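Local coordinates for peptidoglycan synthetase penicillin-binding protein 3 (Bifidobacterium adolescentis, PDB 4YE5), which probably binds penicillin and is thought to cross-link peptidoglycan during cell-wall synthesis, at residues Phe283-Ile288 against Gln402-Asn407; Pro377-Gly382 against Asn407-Thr412. All blocks are in the same frame, centred on the assembly; numbering follows the deposited sequence.

Contact 1: Phe283-Ile288 against Gln402-Asn407; sequences FEPGSI and QGYTVN. With GOL (glycerol), chain E.
Phe283 and Val406 face each other as a hydrogen-bonded antiparallel pair, a single bridge between two loops. Val406 N donates to Phe283 O at 2.8 Å, nearly straight, and Phe283 N returns a more bent bond to Val406 O. Beside them Thr405 CA makes a CA-H...O contact of 3.4 Å with Phe283 O. The Phe283 side chain starts away from the partner loop, with CG between the backbone N and the carbonyl carbon (chi1 47°), but its end comes nearer. One ring face lies over Val406 O, offset toward the rim, and CE1 meets Val406 CG2 at 3.7 Å. A flat aromatic and a beta-branched side chain suit this buried spot, where both close on the backbone.

Further along, the extended chain of Glu284 carries OE2 to Gly403 N, 2.7 Å away, with the anti lone pair accepting a fairly straight bond. The same oxygen accepts from glycerol O2 at 2.8 Å, the glycerol probably coming from the crystallisation liquor; a carboxylate suits the place because OE2 can take both donors. Gly403 has positive phi, at which a side chain would jam against the preceding carbonyl. The Pro285 and Tyr404 side chains cross at about a right angle, with Pro285 CG 3.7 Å from Tyr404 CE1.

Outside this shell, Leu411 of helix 408-419 packs against both Phe283 and Pro285, while Gly286 and Gly401 are linked by a backbone hydrogen bond. Ser287 OG is hydrogen-bonded to Lys290 and Lys486. That grouping at a helix start is consistent with the SxxK and K(T/S)G motifs of a penicillin-binding transpeptidase, and would make Phe283-Gly286 the segment leading into the presumed active-site serine.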
# COMPACT_ATOMS: atom_id res chain seq x y z
N PHE A 283 -4.60 -14.01 9.86
CA PHE A 283 -5.32 -15.28 9.91
C PHE A 283 -4.29 -16.40 9.93
O PHE A 283 -3.14 -16.20 9.52
CB PHE A 283 -6.18 -15.45 8.65
CG PHE A 283 -5.44 -15.12 7.36
CD1 PHE A 283 -4.74 -16.10 6.67
CD2 PHE A 283 -5.41 -13.82 6.87
CE1 PHE A 283 -4.05 -15.79 5.49
CE2 PHE A 283 -4.73 -13.50 5.69
CZ PHE A 283 -4.04 -14.47 5.01
N GLU A 284 -4.71 -17.57 10.40
CA GLU A 284 -3.87 -18.75 10.29
C GLU A 284 -3.87 -19.15 8.84
O GLU A 284 -4.93 -19.16 8.20
CB GLU A 284 -4.40 -19.90 11.16
CG GLU A 284 -4.33 -19.64 12.67
CD GLU A 284 -5.11 -20.69 13.46
OE1 GLU A 284 -6.34 -20.82 13.24
OE2 GLU A 284 -4.49 -21.40 14.27
N PRO A 285 -2.68 -19.49 8.30
CA PRO A 285 -2.59 -19.84 6.88
C PRO A 285 -3.06 -21.26 6.58
O PRO A 285 -3.24 -21.57 5.41
CB PRO A 285 -1.09 -19.69 6.58
CG PRO A 285 -0.43 -20.06 7.89
CD PRO A 285 -1.35 -19.48 8.96
N GLY A 286 -3.25 -22.11 7.59
CA GLY A 286 -3.63 -23.49 7.35
C GLY A 286 -2.59 -24.24 6.52
O GLY A 286 -1.39 -23.94 6.60
N SER A 287 -3.04 -25.16 5.68
CA SER A 287 -2.14 -26.11 5.00
C SER A 287 -1.08 -25.46 4.09
O SER A 287 -0.04 -26.05 3.83
CB SER A 287 -2.98 -27.17 4.24
OG SER A 287 -2.14 -28.15 3.61
N ILE A 288 -1.32 -24.23 3.63
CA ILE A 288 -0.27 -23.51 2.90
C ILE A 288 1.01 -23.42 3.76
O ILE A 288 2.12 -23.48 3.25
CB ILE A 288 -0.74 -22.08 2.47
CG1 ILE A 288 -2.09 -22.19 1.76
CG2 ILE A 288 0.35 -21.40 1.57
CD1 ILE A 288 -2.55 -20.94 1.02
N GLN A 402 -1.20 -23.87 11.72
CA GLN A 402 -2.10 -23.51 12.82
C GLN A 402 -1.35 -23.00 14.04
O GLN A 402 -0.23 -23.43 14.34
CB GLN A 402 -2.99 -24.69 13.23
CG GLN A 402 -3.97 -25.14 12.15
CD GLN A 402 -4.80 -26.34 12.57
OE1 GLN A 402 -4.88 -26.68 13.76
NE2 GLN A 402 -5.42 -27.01 11.60
N GLY A 403 -1.97 -22.07 14.76
CA GLY A 403 -1.43 -21.59 16.02
C GLY A 403 -0.48 -20.41 15.86
O GLY A 403 0.15 -19.97 16.82
N TYR A 404 -0.36 -19.92 14.63
CA TYR A 404 0.35 -18.68 14.34
C TYR A 404 -0.41 -17.99 13.24
O TYR A 404 -1.19 -18.63 12.55
CB TYR A 404 1.80 -18.93 13.92
CG TYR A 404 2.03 -19.65 12.59
CD1 TYR A 404 2.16 -18.92 11.40
CD2 TYR A 404 2.18 -21.03 12.53
CE1 TYR A 404 2.41 -19.57 10.19
CE2 TYR A 404 2.42 -21.69 11.32
CZ TYR A 404 2.54 -20.95 10.15
OH TYR A 404 2.79 -21.58 8.95
N THR A 405 -0.24 -16.68 13.10
CA THR A 405 -1.04 -15.95 12.12
C THR A 405 -0.17 -15.14 11.18
O THR A 405 0.94 -14.74 11.55
CB THR A 405 -1.97 -14.93 12.78
OG1 THR A 405 -1.16 -13.97 13.46
CG2 THR A 405 -2.93 -15.63 13.76
N VAL A 406 -0.69 -14.88 9.97
CA VAL A 406 0.03 -14.13 8.95
C VAL A 406 -0.91 -13.11 8.31
O VAL A 406 -2.12 -13.25 8.40
CB VAL A 406 0.49 -15.08 7.84
CG1 VAL A 406 1.29 -16.25 8.43
CG2 VAL A 406 -0.73 -15.62 7.05
N ASN A 407 -0.36 -12.08 7.67
CA ASN A 407 -1.18 -11.30 6.74
C ASN A 407 -0.89 -11.76 5.32
O ASN A 407 0.00 -12.60 5.10
CB ASN A 407 -1.01 -9.78 6.91
CG ASN A 407 0.43 -9.34 6.83
OD1 ASN A 407 1.16 -9.70 5.90
ND2 ASN A 407 0.86 -8.56 7.82
C1 GOL E . -3.53 -17.47 17.30
O1 GOL E . -2.12 -17.46 17.29
C2 GOL E . -4.06 -18.25 16.09
O2 GOL E . -3.77 -19.61 16.26
C3 GOL E . -5.57 -18.09 15.94
O3 GOL E . -5.90 -16.73 15.73

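Contact 2: Pro377-Gly382 against Asn407-Thr412; sequences PGESEG and NVMQLT
Gln410 reaches from the first turn of a helix to the loop 377-382 and donates through NE2 to Glu381 O, 2.9 Å away. The bond is straight at the hydrogen (167°), and the oxygen lies almost in the Gln410 amide plane; seen from the carbonyl, however, the donor stands well above the peptide plane. An extended chain beyond CG gives Gln410 this span. NE2 also donates to Gln370 O, so one amide nitrogen serves two backbone carbonyls, while OE1 turns back to accept from Asn407 N at 3.0 Å. A primary amide suits the place because it both donates and accepts.

Asn407 answers in kind. Its CG lies between the backbone N and the carbonyl carbon (chi1 54°), and OD1 receives Gln410 N at 2.9 Å, close to the direction of its own C=O bond. The other branch, ND2, faces the loop: it comes within 3.0 Å of Ser380 O at a poor angle for a hydrogen bond, and donates instead to two waters. One water passes the link on to Glu379 OE2; the second accepts from Ser380 N.

The carboxylate of Glu379 and the amide of Asn407 are turned 71° apart, and Glu379 OE2 is also bonded to Thr372. Met409, a selenomethionine bent at chi2 and chi3, crosses the Glu379 chain obliquely; its methyl CE lies against the carboxylate carbon and the CG methylene of Glu379, 3.6 Å from CG. Within the loop, Ser380 OG accepts from Gly382 N in an ST turn. Gly382 has positive phi, which favours glycine, and a CB would come tight against Gln410 OE1. The reciprocal bonds of Asn407 and Gln410 form a capping box, the N-terminal cap of helix 408-419 in the transpeptidase domain.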
# COMPACT_ATOMS: atom_id res chain seq x y z
N PRO A 377 0.34 1.75 6.95
CA PRO A 377 -0.40 2.03 8.19
C PRO A 377 -1.42 0.92 8.46
O PRO A 377 -2.10 0.50 7.53
CB PRO A 377 -1.11 3.35 7.87
CG PRO A 377 -0.20 4.02 6.85
CD PRO A 377 0.26 2.86 5.99
N GLY A 378 -1.49 0.44 9.70
CA GLY A 378 -2.50 -0.54 10.06
C GLY A 378 -2.06 -1.98 9.80
O GLY A 378 -2.81 -2.92 10.04
N GLU A 379 -0.84 -2.14 9.32
CA GLU A 379 -0.26 -3.44 9.06
C GLU A 379 0.17 -4.10 10.38
O GLU A 379 0.81 -3.46 11.20
CB GLU A 379 0.96 -3.28 8.16
CG GLU A 379 1.65 -4.58 7.80
CD GLU A 379 2.96 -4.36 7.04
OE1 GLU A 379 3.21 -3.25 6.53
OE2 GLU A 379 3.75 -5.32 6.97
N SER A 380 -0.15 -5.38 10.56
CA SER A 380 0.28 -6.12 11.76
C SER A 380 1.54 -6.94 11.48
O SER A 380 1.83 -7.26 10.33
CB SER A 380 -0.84 -7.05 12.23
OG SER A 380 -0.38 -7.92 13.25
N GLU A 381 2.28 -7.32 12.53
CA GLU A 381 3.41 -8.22 12.33
C GLU A 381 2.99 -9.68 12.36
O GLU A 381 3.79 -10.57 12.10
CB GLU A 381 4.53 -7.96 13.36
CG GLU A 381 5.14 -6.58 13.24
CD GLU A 381 6.21 -6.32 14.29
OE1 GLU A 381 6.27 -7.08 15.29
OE2 GLU A 381 6.99 -5.37 14.11
N GLY A 382 1.72 -9.93 12.68
CA GLY A 382 1.25 -11.30 12.84
C GLY A 382 1.73 -11.87 14.15
O GLY A 382 2.44 -11.21 14.91
N ASN A 407 -0.36 -12.08 7.67
CA ASN A 407 -1.18 -11.30 6.74
C ASN A 407 -0.89 -11.76 5.32
O ASN A 407 0.00 -12.60 5.10
CB ASN A 407 -1.01 -9.78 6.91
CG ASN A 407 0.43 -9.34 6.83
OD1 ASN A 407 1.16 -9.70 5.90
ND2 ASN A 407 0.86 -8.56 7.82
N VAL A 408 -1.65 -11.26 4.36
CA VAL A 408 -1.50 -11.73 3.00
C VAL A 408 -0.11 -11.42 2.42
O VAL A 408 0.41 -12.19 1.60
CB VAL A 408 -2.67 -11.24 2.07
CG1 VAL A 408 -2.53 -9.76 1.72
CG2 VAL A 408 -2.73 -12.09 0.79
N MSE A 409 0.50 -10.31 2.85
CA MSE A 409 1.82 -9.93 2.32
C MSE A 409 2.90 -10.91 2.80
O MSE A 409 3.80 -11.31 2.06
CB MSE A 409 2.21 -8.50 2.72
CG MSE A 409 1.30 -7.40 2.16
SE MSE A 409 -0.26 -7.09 3.30
CE MSE A 409 0.56 -6.12 4.79
N GLN A 410 2.83 -11.27 4.08
CA GLN A 410 3.78 -12.22 4.66
C GLN A 410 3.63 -13.61 4.02
O GLN A 410 4.62 -14.27 3.70
CB GLN A 410 3.54 -12.34 6.16
CG GLN A 410 3.94 -11.10 6.94
CD GLN A 410 3.54 -11.22 8.39
OE1 GLN A 410 2.45 -11.73 8.68
NE2 GLN A 410 4.40 -10.77 9.31
N LEU A 411 2.39 -14.05 3.85
CA LEU A 411 2.16 -15.36 3.25
C LEU A 411 2.71 -15.38 1.81
O LEU A 411 3.36 -16.33 1.39
CB LEU A 411 0.65 -15.65 3.22
CG LEU A 411 0.27 -17.03 2.70
CD1 LEU A 411 1.03 -18.07 3.48
CD2 LEU A 411 -1.24 -17.24 2.82
N THR A 412 2.46 -14.30 1.09
CA THR A 412 2.84 -14.20 -0.30
C THR A 412 4.36 -14.14 -0.42
O THR A 412 4.93 -14.78 -1.30
CB THR A 412 2.18 -12.97 -0.95
OG1 THR A 412 0.76 -13.18 -0.98
CG2 THR A 412 2.66 -12.77 -2.38
O HOH W 1 3.73 -7.55 8.42
O HOH W 2 -1.68 -6.97 8.85

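In the fold
From the N terminus, the chain first passes 283-288, between helices 277-280 and 290-299, then 377-382, and returns through 402-407 into helix 408-419. Contact 1 closes a long loop of 113 intervening residues, about a third of them helical; contact 2 closes a much shorter one of 24. The two closures cross rather than nest, since 377-382 falls inside the first and 407-412 ends beyond it. They share Asn407 and lie about 11 Å apart between centres. Leu411 packs on Ile288 and Val406, so helix 408-419, whose Val408 and Thr412 also touch strands 242-249 and 517-524, ties both loops to the antiparallel sheet of the transpeptidase domain.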